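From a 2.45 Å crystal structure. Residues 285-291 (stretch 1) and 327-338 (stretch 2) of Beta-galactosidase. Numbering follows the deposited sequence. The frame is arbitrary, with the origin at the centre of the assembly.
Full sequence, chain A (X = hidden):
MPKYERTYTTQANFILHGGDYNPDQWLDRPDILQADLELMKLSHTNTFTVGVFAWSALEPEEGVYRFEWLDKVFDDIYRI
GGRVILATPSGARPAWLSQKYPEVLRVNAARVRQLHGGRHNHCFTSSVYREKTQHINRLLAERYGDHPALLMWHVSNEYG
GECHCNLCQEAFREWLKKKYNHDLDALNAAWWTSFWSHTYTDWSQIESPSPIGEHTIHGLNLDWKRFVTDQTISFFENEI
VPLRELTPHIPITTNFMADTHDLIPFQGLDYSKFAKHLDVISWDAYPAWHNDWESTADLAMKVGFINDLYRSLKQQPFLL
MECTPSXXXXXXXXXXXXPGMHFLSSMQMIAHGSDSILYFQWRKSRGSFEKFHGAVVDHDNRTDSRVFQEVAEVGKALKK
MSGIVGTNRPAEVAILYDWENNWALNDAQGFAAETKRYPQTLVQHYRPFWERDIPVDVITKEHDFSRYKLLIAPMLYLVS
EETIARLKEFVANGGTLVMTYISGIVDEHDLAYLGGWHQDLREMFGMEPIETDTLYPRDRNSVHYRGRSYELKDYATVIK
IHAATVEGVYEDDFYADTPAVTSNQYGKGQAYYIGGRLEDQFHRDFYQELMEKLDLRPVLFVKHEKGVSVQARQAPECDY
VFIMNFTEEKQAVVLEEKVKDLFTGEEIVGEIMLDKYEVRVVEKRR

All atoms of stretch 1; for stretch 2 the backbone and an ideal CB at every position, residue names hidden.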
ATOM      1  N   ALA A 285     -15.650  -8.841 -22.026  1.00 12.49           N
ATOM      2  CA  ALA A 285     -15.960  -9.497 -20.765  1.00 13.81           C
ATOM      3  C   ALA A 285     -14.836 -10.415 -20.315  1.00 12.62           C
ATOM      4  O   ALA A 285     -14.451 -11.334 -21.036  1.00 13.74           O
ATOM      5  CB  ALA A 285     -17.256 -10.279 -20.888  1.00 11.03           C
ATOM      6  N   TYR A 286     -14.305 -10.164 -19.122  1.00 13.87           N
ATOM      7  CA  TYR A 286     -13.339 -11.087 -18.530  1.00 13.71           C
ATOM      8  C   TYR A 286     -13.714 -11.430 -17.082  1.00  9.49           C
ATOM      9  O   TYR A 286     -13.077 -10.976 -16.143  1.00 15.00           O
ATOM     10  CB  TYR A 286     -11.934 -10.488 -18.634  1.00 14.92           C
ATOM     11  CG  TYR A 286     -11.552 -10.184 -20.074  1.00 17.01           C
ATOM     12  CD1 TYR A 286     -11.125 -11.197 -20.925  1.00 15.96           C
ATOM     13  CD2 TYR A 286     -11.666  -8.896 -20.597  1.00 22.23           C
ATOM     14  CE1 TYR A 286     -10.790 -10.939 -22.252  1.00 19.92           C
ATOM     15  CE2 TYR A 286     -11.341  -8.625 -21.927  1.00 18.04           C
ATOM     16  CZ  TYR A 286     -10.900  -9.655 -22.744  1.00 22.68           C
ATOM     17  OH  TYR A 286     -10.568  -9.411 -24.057  1.00 23.12           O
ATOM     18  N   PRO A 287     -14.777 -12.227 -16.895  1.00 10.54           N
ATOM     19  CA  PRO A 287     -15.128 -12.638 -15.534  1.00 17.23           C
ATOM     20  C   PRO A 287     -14.077 -13.579 -14.961  1.00 14.23           C
ATOM     21  O   PRO A 287     -13.527 -14.386 -15.711  1.00  7.04           O
ATOM     22  CB  PRO A 287     -16.469 -13.362 -15.713  1.00  7.72           C
ATOM     23  CG  PRO A 287     -16.964 -12.951 -17.053  1.00  8.39           C
ATOM     24  CD  PRO A 287     -15.739 -12.751 -17.880  1.00 11.13           C
ATOM     25  N   ALA A 288     -13.808 -13.483 -13.663  1.00  9.83           N
ATOM     26  CA  ALA A 288     -12.808 -14.338 -13.048  1.00  5.33           C
ATOM     27  C   ALA A 288     -13.426 -15.673 -12.643  1.00 14.59           C
ATOM     28  O   ALA A 288     -13.593 -15.958 -11.452  1.00  6.38           O
ATOM     29  CB  ALA A 288     -12.183 -13.649 -11.858  1.00 10.81           C
ATOM     30  N   TRP A 289     -13.765 -16.484 -13.649  1.00 11.78           N
ATOM     31  CA  TRP A 289     -14.441 -17.760 -13.421  1.00 13.14           C
ATOM     32  C   TRP A 289     -13.616 -18.696 -12.548  1.00 12.08           C
ATOM     33  O   TRP A 289     -12.407 -18.820 -12.722  1.00  6.04           O
ATOM     34  CB  TRP A 289     -14.762 -18.465 -14.744  1.00 13.98           C
ATOM     35  CG  TRP A 289     -15.692 -17.716 -15.680  1.00 14.90           C
ATOM     36  CD1 TRP A 289     -15.381 -17.205 -16.916  1.00 14.63           C
ATOM     37  CD2 TRP A 289     -17.076 -17.410 -15.461  1.00  8.85           C
ATOM     38  NE1 TRP A 289     -16.488 -16.605 -17.477  1.00 11.27           N
ATOM     39  CE2 TRP A 289     -17.539 -16.716 -16.607  1.00  8.49           C
ATOM     40  CE3 TRP A 289     -17.971 -17.661 -14.416  1.00  8.92           C
ATOM     41  CZ2 TRP A 289     -18.852 -16.263 -16.725  1.00 11.51           C
ATOM     42  CZ3 TRP A 289     -19.278 -17.211 -14.535  1.00  7.30           C
ATOM     43  CH2 TRP A 289     -19.705 -16.518 -15.682  1.00  9.30           C
ATOM     44  N   HIS A 290     -14.305 -19.337 -11.608  1.00 11.39           N
ATOM     45  CA  HIS A 290     -13.740 -20.346 -10.723  1.00 10.64           C
ATOM     46  C   HIS A 290     -12.821 -19.745  -9.668  1.00  9.50           C
ATOM     47  O   HIS A 290     -11.966 -20.440  -9.121  1.00  8.37           O
ATOM     48  CB  HIS A 290     -12.993 -21.416 -11.530  1.00 11.56           C
ATOM     49  CG  HIS A 290     -13.743 -21.896 -12.733  1.00 13.07           C
ATOM     50  ND1 HIS A 290     -14.982 -22.494 -12.648  1.00 11.00           N
ATOM     51  CD2 HIS A 290     -13.423 -21.871 -14.049  1.00  8.83           C
ATOM     52  CE1 HIS A 290     -15.395 -22.813 -13.862  1.00 11.10           C
ATOM     53  NE2 HIS A 290     -14.468 -22.446 -14.728  1.00  7.71           N
ATOM     54  N   ASN A 291     -13.016 -18.460  -9.374  1.00  9.93           N
ATOM     55  CA  ASN A 291     -12.340 -17.816  -8.248  1.00 10.97           C
ATOM     56  C   ASN A 291     -12.776 -18.458  -6.940  1.00 10.17           C
ATOM     57  O   ASN A 291     -13.750 -19.207  -6.904  1.00  8.75           O
ATOM     58  CB  ASN A 291     -12.604 -16.299  -8.216  1.00  9.59           C
ATOM     59  CG  ASN A 291     -14.070 -15.942  -7.914  1.00 14.88           C
ATOM     60  OD1 ASN A 291     -14.530 -16.035  -6.772  1.00 12.25           O
ATOM     61  ND2 ASN A 291     -14.786 -15.477  -8.937  1.00 11.87           N
ATOM     62  N   UNK A 327      -8.193 -18.444 -20.446  1.00 13.65           N
ATOM     63  CA  UNK A 327      -7.719 -17.634 -19.316  1.00 12.25           C
ATOM     64  C   UNK A 327      -7.225 -16.267 -19.811  1.00 13.29           C
ATOM     65  O   UNK A 327      -7.165 -16.041 -21.019  1.00 13.44           O
ATOM     66  CB  UNK A 327      -6.603 -18.362 -18.564  1.00 12.25           C
ATOM     67  N   UNK A 328      -6.935 -15.344 -18.890  1.00 11.24           N
ATOM     68  CA  UNK A 328      -6.297 -14.082 -19.263  1.00 17.03           C
ATOM     69  C   UNK A 328      -4.877 -14.011 -18.688  1.00 11.92           C
ATOM     70  O   UNK A 328      -4.377 -14.989 -18.136  1.00 12.99           O
ATOM     71  CB  UNK A 328      -7.130 -12.896 -18.774  1.00 17.03           C
ATOM     72  N   UNK A 329      -4.226 -12.858 -18.813  1.00 13.69           N
ATOM     73  CA  UNK A 329      -2.813 -12.752 -18.441  1.00 14.72           C
ATOM     74  C   UNK A 329      -2.585 -11.825 -17.263  1.00 14.55           C
ATOM     75  O   UNK A 329      -1.578 -11.926 -16.564  1.00 17.64           O
ATOM     76  CB  UNK A 329      -1.992 -12.264 -19.636  1.00 14.72           C
ATOM     77  N   UNK A 330      -3.538 -10.927 -17.052  1.00 15.11           N
ATOM     78  CA  UNK A 330      -3.346  -9.771 -16.182  1.00 16.09           C
ATOM     79  C   UNK A 330      -4.058  -9.881 -14.847  1.00 16.18           C
ATOM     80  O   UNK A 330      -4.045  -8.930 -14.072  1.00 17.33           O
ATOM     81  CB  UNK A 330      -3.822  -8.506 -16.899  1.00 16.09           C
ATOM     82  N   UNK A 331      -4.682 -11.030 -14.591  1.00 16.94           N
ATOM     83  CA  UNK A 331      -5.364 -11.278 -13.318  1.00 17.25           C
ATOM     84  C   UNK A 331      -4.378 -11.770 -12.264  1.00 15.48           C
ATOM     85  O   UNK A 331      -3.342 -12.328 -12.613  1.00 18.97           O
ATOM     86  CB  UNK A 331      -6.490 -12.297 -13.502  1.00 17.25           C
ATOM     87  N   UNK A 332      -4.697 -11.553 -10.985  1.00 14.19           N
ATOM     88  CA  UNK A 332      -3.835 -11.984  -9.882  1.00 14.32           C
ATOM     89  C   UNK A 332      -3.672 -13.497  -9.877  1.00 18.23           C
ATOM     90  O   UNK A 332      -2.642 -14.028  -9.456  1.00 15.72           O
ATOM     91  CB  UNK A 332      -4.404 -11.514  -8.542  1.00 14.32           C
ATOM     92  N   UNK A 333      -4.714 -14.180 -10.336  1.00 16.16           N
ATOM     93  CA  UNK A 333      -4.705 -15.628 -10.496  1.00 12.61           C
ATOM     94  C   UNK A 333      -5.313 -15.926 -11.845  1.00 12.65           C
ATOM     95  O   UNK A 333      -6.525 -15.804 -12.012  1.00 13.57           O
ATOM     96  CB  UNK A 333      -5.463 -16.336  -9.371  1.00 12.61           C
ATOM     97  N   UNK A 334      -4.482 -16.309 -12.808  1.00 10.73           N
ATOM     98  CA  UNK A 334      -4.969 -16.541 -14.165  1.00 19.66           C
ATOM     99  C   UNK A 334      -5.466 -17.963 -14.386  1.00 12.70           C
ATOM    100  O   UNK A 334      -4.850 -18.750 -15.089  1.00 10.73           O
ATOM    101  CB  UNK A 334      -3.861 -16.228 -15.172  1.00 19.66           C
ATOM    102  N   UNK A 335      -6.598 -18.269 -13.773  1.00  8.95           N
ATOM    103  CA  UNK A 335      -7.207 -19.581 -13.883  1.00 13.50           C
ATOM    104  C   UNK A 335      -8.022 -19.662 -15.172  1.00 13.39           C
ATOM    105  O   UNK A 335      -8.728 -18.715 -15.534  1.00  8.85           O
ATOM    106  CB  UNK A 335      -8.085 -19.875 -12.665  1.00 13.50           C
ATOM    107  N   UNK A 336      -7.911 -20.794 -15.859  1.00  5.47           N
ATOM    108  CA  UNK A 336      -8.652 -21.032 -17.087  1.00  9.06           C
ATOM    109  C   UNK A 336     -10.041 -21.588 -16.812  1.00 13.65           C
ATOM    110  O   UNK A 336     -10.289 -22.215 -15.774  1.00  7.75           O
ATOM    111  CB  UNK A 336      -7.876 -21.991 -17.992  1.00  9.06           C
ATOM    112  N   UNK A 337     -10.945 -21.341 -17.758  1.00 13.59           N
ATOM    113  CA  UNK A 337     -12.273 -21.928 -17.740  1.00 12.09           C
ATOM    114  C   UNK A 337     -12.209 -23.452 -17.677  1.00 15.00           C
ATOM    115  O   UNK A 337     -11.441 -24.087 -18.409  1.00 17.19           O
ATOM    116  CB  UNK A 337     -13.062 -21.484 -18.973  1.00 12.09           C
ATOM    117  N   UNK A 338     -13.014 -24.032 -16.795  1.00  7.15           N
ATOM    118  CA  UNK A 338     -13.182 -25.481 -16.731  1.00  8.60           C
ATOM    119  C   UNK A 338     -13.961 -25.951 -17.944  1.00  7.36           C
ATOM    120  O   UNK A 338     -14.720 -25.175 -18.510  1.00  9.76           O
ATOM    121  CB  UNK A 338     -13.891 -25.898 -15.441  1.00  8.60           C
TER

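Position 327 directs its CA-to-CB bond away from stretch 1, and its ideal CB has nothing of that stretch within 5.5 Å. The contact sets no requirement here; the residue is Leu-327, which takes no part in it.

Position 328 is extended (phi/psi -113/-172) and points toward stretch 1, its ideal CB 4.8 Å from CD1 of Tyr-286. One or two further carbons would reach the ring, so Val, Ile, Leu or Met would suit. It is Val-328, in rotamer m, whose CG1 lies 3.5 Å from Tyr-286 CD1, an apolar contact made obliquely to the ring.

At 329 CA-to-CB is out of reach of stretch 1, leaving the choice open; the residue is Asn-329, whose backbone O accepts a weak hydrogen bond from position 334.

Position 330 points sideways and its ideal CB touches nothing, so only a long side chain could return to Tyr-286. Large aromatic or long aliphatic groups qualify. Trp-330 (chi1 53°, p) does so: its CZ2 comes to 4.1 Å from Tyr-286 CB.

Position 331 points toward stretch 1, but from more than 5.5 Å. Ahead lie the carbonyl of Tyr-286 and the methyl of Ala-288, which favours a medium-to-long polar side chain such as His, Gln or Lys. In His-331, CE1 is 3.6 Å from Tyr-286 O, at the ring edge, and 4.0 Å from Ala-288 CB. A water joins the two polar groups, 2.9 Å from His-331 NE2 and donating to Tyr-286 O at 3.0 Å.

Positions 332, 333 and 334 are all out of reach, and stretch 1 does not discriminate among side chains there. They are Lys-332, Val-333 and Asn-334; OD1 of Asn-334 accepts from His-331 N at 3.0 Å, tying the loop together locally.

Position 335 points toward stretch 1, with its ideal CB 4.4 Å from Trp-289 O and 5.3 Å from His-290 CB. The carbonyl of His-290 lies farther out, so a long donor, Lys or Arg, is indicated. Lys-335 is fully extended, all four chi angles t, and its NZ donates to His-290 O at 2.9 Å. Its backbone O also receives a water, at 2.7 Å, that donates to Trp-289 O at 3.1 Å.

Position 336 points away and needs no particular side chain; Ala-336 contributes its backbone, its O lying 3.6 Å from His-290 CD2.

At 337 the bond runs sideways, the ideal CB 4.6 Å from His-290 NE2 and 5.3 Å from Trp-289 CD1. A long aliphatic chain, with or without a polar end, could pass the indole. Lys-337 places CE 3.6 Å from Trp-289 CD1, and its NZ donates at 2.9 Å to a water that also accepts from Trp-289 NE1 at 3.0 Å.

Position 338 is sideways too, its ideal CB just 3.6 Å from His-290 NE2. Several flexible side chains could fold over the imidazole, among them Arg, Lys, Gln or Met. Arg-338 does: its CD sits 3.7 Å from the His-290 ring centroid, 17° off the normal, a CH-pi contact over one face.

Stretch 2 (327-338) LVNWHKVNKAKR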
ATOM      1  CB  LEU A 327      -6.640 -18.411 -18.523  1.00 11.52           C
ATOM      2  CG  LEU A 327      -5.297 -18.922 -19.093  1.00 13.13           C
ATOM      3  CD1 LEU A 327      -5.160 -18.778 -20.592  1.00  8.40           C
ATOM      4  CD2 LEU A 327      -4.186 -18.152 -18.511  1.00 37.77           C
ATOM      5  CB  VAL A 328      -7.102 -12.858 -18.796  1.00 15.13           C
ATOM      6  CG1 VAL A 328      -8.491 -12.870 -19.416  1.00 12.16           C
ATOM      7  CG2 VAL A 328      -7.174 -12.816 -17.278  1.00 12.40           C
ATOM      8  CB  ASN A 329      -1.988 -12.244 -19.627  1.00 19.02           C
ATOM      9  CG  ASN A 329      -2.419 -10.850 -20.079  1.00 18.64           C
ATOM     10  OD1 ASN A 329      -3.581 -10.633 -20.426  1.00 19.93           O
ATOM     11  ND2 ASN A 329      -1.492  -9.897 -20.045  1.00 14.54           N
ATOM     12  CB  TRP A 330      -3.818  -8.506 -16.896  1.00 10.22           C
ATOM     13  CG  TRP A 330      -5.217  -8.620 -17.426  1.00 17.89           C
ATOM     14  CD1 TRP A 330      -5.612  -9.237 -18.588  1.00 18.98           C
ATOM     15  CD2 TRP A 330      -6.410  -8.116 -16.815  1.00 20.19           C
ATOM     16  NE1 TRP A 330      -6.975  -9.143 -18.734  1.00 15.88           N
ATOM     17  CE2 TRP A 330      -7.489  -8.456 -17.663  1.00 16.33           C
ATOM     18  CE3 TRP A 330      -6.672  -7.403 -15.639  1.00 17.33           C
ATOM     19  CZ2 TRP A 330      -8.805  -8.107 -17.370  1.00 18.85           C
ATOM     20  CZ3 TRP A 330      -7.983  -7.055 -15.351  1.00 12.61           C
ATOM     21  CH2 TRP A 330      -9.032  -7.413 -16.209  1.00 20.66           C
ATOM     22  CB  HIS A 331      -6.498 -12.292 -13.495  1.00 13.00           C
ATOM     23  CG  HIS A 331      -7.787 -11.684 -13.955  1.00 28.43           C
ATOM     24  ND1 HIS A 331      -8.973 -12.386 -13.985  1.00 27.79           N
ATOM     25  CD2 HIS A 331      -8.078 -10.436 -14.398  1.00 23.04           C
ATOM     26  CE1 HIS A 331      -9.937 -11.600 -14.429  1.00 18.44           C
ATOM     27  NE2 HIS A 331      -9.420 -10.412 -14.689  1.00 20.85           N
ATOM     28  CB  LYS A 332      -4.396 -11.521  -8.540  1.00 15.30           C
ATOM     29  CG  LYS A 332      -4.214 -10.041  -8.276  1.00 26.56           C
ATOM     30  CD  LYS A 332      -4.453  -9.688  -6.809  1.00 54.71           C
ATOM     31  CE  LYS A 332      -5.902  -9.917  -6.381  1.00 69.73           C
ATOM     32  NZ  LYS A 332      -6.885  -9.032  -7.082  1.00 50.70           N
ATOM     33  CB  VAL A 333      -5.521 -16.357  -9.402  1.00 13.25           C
ATOM     34  CG1 VAL A 333      -5.512 -17.862  -9.651  1.00  7.67           C
ATOM     35  CG2 VAL A 333      -4.997 -16.024  -8.007  1.00  5.61           C
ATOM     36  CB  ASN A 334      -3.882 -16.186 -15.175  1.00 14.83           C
ATOM     37  CG  ASN A 334      -3.521 -14.717 -15.119  1.00 17.27           C
ATOM     38  OD1 ASN A 334      -4.336 -13.855 -15.450  1.00 12.17           O
ATOM     39  ND2 ASN A 334      -2.306 -14.420 -14.667  1.00 18.44           N
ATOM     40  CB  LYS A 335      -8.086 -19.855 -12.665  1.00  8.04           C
ATOM     41  CG  LYS A 335      -8.418 -21.305 -12.399  1.00 10.37           C
ATOM     42  CD  LYS A 335      -9.196 -21.417 -11.096  1.00  8.23           C
ATOM     43  CE  LYS A 335      -9.580 -22.835 -10.781  1.00  6.74           C
ATOM     44  NZ  LYS A 335     -10.434 -22.831  -9.571  1.00 13.54           N
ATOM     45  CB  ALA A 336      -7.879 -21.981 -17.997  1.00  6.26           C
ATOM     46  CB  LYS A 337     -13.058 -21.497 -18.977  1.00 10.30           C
ATOM     47  CG  LYS A 337     -13.481 -20.044 -18.977  1.00 11.72           C
ATOM     48  CD  LYS A 337     -14.030 -19.643 -20.339  1.00 11.31           C
ATOM     49  CE  LYS A 337     -14.843 -18.359 -20.249  1.00 12.57           C
ATOM     50  NZ  LYS A 337     -15.164 -17.807 -21.590  1.00 12.11           N
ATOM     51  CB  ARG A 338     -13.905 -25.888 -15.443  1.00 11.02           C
ATOM     52  CG  ARG A 338     -12.965 -26.293 -14.340  1.00 14.76           C
ATOM     53  CD  ARG A 338     -12.026 -25.158 -13.975  1.00  9.61           C
ATOM     54  NE  ARG A 338     -11.024 -25.616 -13.028  1.00 23.57           N
ATOM     55  CZ  ARG A 338      -9.715 -25.489 -13.196  1.00 13.72           C
ATOM     56  NH1 ARG A 338      -9.230 -24.883 -14.270  1.00  5.24           N
ATOM     57  NH2 ARG A 338      -8.897 -25.957 -12.265  1.00 19.06           N
TER
HETATM   58  O   HOH W   1     -11.707  -8.597 -15.033  1.00 27.20           O
HETATM   59  O   HOH W   2     -16.207 -15.519 -20.245  1.00  9.88           O
HETATM   60  O   HOH W   3     -11.404 -18.380 -15.572  1.00 12.46           O
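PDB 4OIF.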